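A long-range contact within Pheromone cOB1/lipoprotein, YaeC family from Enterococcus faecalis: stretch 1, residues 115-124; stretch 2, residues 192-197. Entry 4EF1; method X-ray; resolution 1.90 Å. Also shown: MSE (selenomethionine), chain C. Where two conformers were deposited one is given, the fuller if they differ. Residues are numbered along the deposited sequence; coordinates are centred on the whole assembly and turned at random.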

# COMPACT_ATOMS: atom_id res chain seq x y z
N PRO A 115 2.78 -11.96 -2.24
CA PRO A 115 2.99 -12.13 -3.66
C PRO A 115 3.87 -11.07 -4.35
O PRO A 115 4.45 -11.34 -5.41
CB PRO A 115 1.57 -12.08 -4.24
CG PRO A 115 0.69 -12.58 -3.14
CD PRO A 115 1.33 -11.96 -1.91
N ARG A 116 3.93 -9.89 -3.76
CA ARG A 116 4.68 -8.77 -4.29
C ARG A 116 6.20 -8.97 -4.16
O ARG A 116 6.93 -8.69 -5.09
CB ARG A 116 4.24 -7.49 -3.60
CG ARG A 116 2.74 -7.21 -3.64
CD ARG A 116 2.30 -5.95 -2.94
NE ARG A 116 2.51 -4.71 -3.71
CZ ARG A 116 2.23 -3.50 -3.24
NH1 ARG A 116 1.66 -3.35 -2.04
NH2 ARG A 116 2.45 -2.44 -3.99
N VAL A 117 6.68 -9.43 -3.01
CA VAL A 117 8.10 -9.77 -2.87
C VAL A 117 8.43 -10.97 -3.76
O VAL A 117 9.50 -11.02 -4.38
CB VAL A 117 8.53 -10.02 -1.40
CG1 VAL A 117 8.02 -11.39 -0.93
CG2 VAL A 117 10.06 -9.92 -1.27
N LEU A 118 7.49 -11.94 -3.85
CA LEU A 118 7.67 -13.09 -4.72
C LEU A 118 7.79 -12.67 -6.22
O LEU A 118 8.66 -13.19 -6.91
CB LEU A 118 6.55 -14.13 -4.51
CG LEU A 118 6.52 -14.86 -3.16
CD1 LEU A 118 5.40 -15.88 -3.08
CD2 LEU A 118 7.83 -15.58 -2.90
N THR A 119 6.94 -11.71 -6.68
CA THR A 119 7.01 -11.23 -8.07
C THR A 119 8.33 -10.45 -8.27
O THR A 119 8.94 -10.52 -9.34
CB THR A 119 5.85 -10.29 -8.51
OG1 THR A 119 5.93 -9.01 -7.87
CG2 THR A 119 4.47 -10.94 -8.31
N ILE A 120 8.76 -9.70 -7.27
CA ILE A 120 10.04 -8.95 -7.40
C ILE A 120 11.21 -9.97 -7.61
O ILE A 120 11.97 -9.86 -8.54
CB ILE A 120 10.29 -8.02 -6.21
CG1 ILE A 120 9.34 -6.83 -6.24
CG2 ILE A 120 11.78 -7.59 -6.15
CD1 ILE A 120 9.29 -6.06 -4.93
N LEU A 121 11.28 -10.99 -6.75
CA LEU A 121 12.34 -11.98 -6.82
C LEU A 121 12.25 -12.83 -8.14
O LEU A 121 13.29 -13.16 -8.73
CB LEU A 121 12.35 -12.87 -5.56
CG LEU A 121 12.66 -12.09 -4.27
CD1 LEU A 121 12.37 -12.95 -3.05
CD2 LEU A 121 14.08 -11.49 -4.27
N GLU A 122 11.03 -13.15 -8.59
CA GLU A 122 10.82 -13.79 -9.90
C GLU A 122 11.31 -12.90 -11.06
O GLU A 122 12.03 -13.38 -11.95
CB GLU A 122 9.32 -14.17 -10.10
CG GLU A 122 9.05 -14.92 -11.40
CD GLU A 122 7.80 -15.81 -11.36
OE1 GLU A 122 6.75 -15.33 -10.94
OE2 GLU A 122 7.86 -16.95 -11.82
N ASP A 123 10.93 -11.62 -11.07
CA ASP A 123 11.39 -10.68 -12.12
C ASP A 123 12.90 -10.62 -12.17
O ASP A 123 13.48 -10.58 -13.25
CB ASP A 123 10.87 -9.26 -11.91
CG ASP A 123 9.37 -9.14 -12.02
OD1 ASP A 123 8.71 -10.03 -12.59
OD2 ASP A 123 8.88 -8.11 -11.51
N ALA A 124 13.54 -10.67 -11.00
CA ALA A 124 15.01 -10.69 -10.89
C ALA A 124 15.65 -12.03 -11.27
O ALA A 124 16.87 -12.15 -11.28
CB ALA A 124 15.44 -10.35 -9.46
N ILE A 192 16.53 -1.47 -3.80
CA ILE A 192 17.44 -2.31 -4.60
C ILE A 192 16.68 -3.07 -5.71
O ILE A 192 17.27 -3.53 -6.65
CB ILE A 192 18.32 -3.29 -3.74
CG1 ILE A 192 17.51 -4.36 -3.01
CG2 ILE A 192 19.15 -2.53 -2.72
CD1 ILE A 192 18.40 -5.36 -2.26
N ALA A 193 15.38 -3.21 -5.54
CA ALA A 193 14.49 -3.88 -6.52
C ALA A 193 13.12 -3.32 -6.26
O ALA A 193 12.77 -3.07 -5.13
CB ALA A 193 14.51 -5.40 -6.35
N LEU A 194 12.38 -3.06 -7.32
CA LEU A 194 11.05 -2.44 -7.24
C LEU A 194 10.03 -3.26 -8.02
O LEU A 194 10.30 -3.72 -9.11
CB LEU A 194 11.13 -1.03 -7.82
CG LEU A 194 10.03 -0.02 -7.42
CD1 LEU A 194 10.08 0.25 -5.93
CD2 LEU A 194 10.21 1.26 -8.25
N GLU A 195 8.85 -3.38 -7.48
CA GLU A 195 7.70 -4.03 -8.12
C GLU A 195 7.40 -3.35 -9.45
O GLU A 195 7.51 -2.10 -9.56
CB GLU A 195 6.49 -3.88 -7.21
CG GLU A 195 5.18 -4.47 -7.69
CD GLU A 195 4.10 -4.20 -6.68
OE1 GLU A 195 3.98 -3.05 -6.28
OE2 GLU A 195 3.34 -5.11 -6.31
N LYS A 196 7.12 -4.13 -10.47
CA LYS A 196 6.99 -3.53 -11.81
C LYS A 196 5.54 -3.32 -12.20
O LYS A 196 5.21 -2.25 -12.68
CB LYS A 196 7.83 -4.25 -12.87
CG LYS A 196 7.36 -5.58 -13.38
CD LYS A 196 8.35 -6.06 -14.44
CE LYS A 196 7.99 -7.43 -14.97
NZ LYS A 196 9.06 -8.01 -15.82
N GLU A 197 4.68 -4.29 -11.94
CA GLU A 197 3.26 -4.18 -12.28
C GLU A 197 2.46 -4.17 -10.95
O GLU A 197 2.20 -5.21 -10.34
CB GLU A 197 2.86 -5.33 -13.23
CG GLU A 197 1.39 -5.33 -13.68
CD GLU A 197 0.88 -3.97 -14.15
OE1 GLU A 197 0.53 -3.14 -13.29
OE2 GLU A 197 0.77 -3.76 -15.37
N MSE C . -0.10 1.94 1.02
CA MSE C . 0.14 0.45 1.09
C MSE C . 0.62 -0.14 -0.25
O MSE C . 0.07 0.21 -1.30
OXT MSE C . 1.51 -1.03 -0.27
CB MSE C . -1.08 -0.31 1.60
CG MSE C . -0.87 -1.81 1.86
SE MSE C . -2.54 -2.68 2.22
CE MSE C . -2.97 -1.88 3.99
O HOH W 1 7.28 -7.08 -9.89
O HOH W 2 3.50 -7.44 -7.67
O HOH W 3 10.76 -5.90 -10.62

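Buried charge is more readily tolerated when its polar atoms find partners, and the contact between residues 115-124 and 192-197 illustrates the principle. A helix meets a short strand, Ala193-Leu194, and the loop that follows; the backbones come nearest at Ile120 and Glu195, whose CA atoms lie 5.5 Å apart. The buried pair Arg116 and Glu195 forms a bidentate salt bridge: Arg116 NE donates to Glu195 OE2 and Arg116 NH2 to Glu195 OE1, each at 2.8 Å, the first nearly straight (171°) and the second somewhat bent (159°). Arg116 NH2 and Glu195 OE1 have further hydrogen bonds elsewhere in the structure. Arg116 NH1 donates to OXT of the bound selenomethionine (2.9 Å) and has a further partner just outside the stretches, so one guanidinium serves both protein and ligand.

One turn along the helix, Ile120 supplies the apolar part, its CG2 packing 3.5 Å from Ala193 CB.

Water completes the polar network. Thr119 OG1 donates to Arg116 O within its own helix (3.0 Å) and accepts from two waters. One of these also donates to Glu195 OE2; the other donates to Asp123 OD2 and accepts from the backbone N of Lys196. A third water donates to Asp123 OD2 and to Leu194 O, satisfying a strand carbonyl that the helix does not reach directly. At the exposed end, Asp123 OD1 and Lys196 NZ form only a long salt bridge, 3.8 Å.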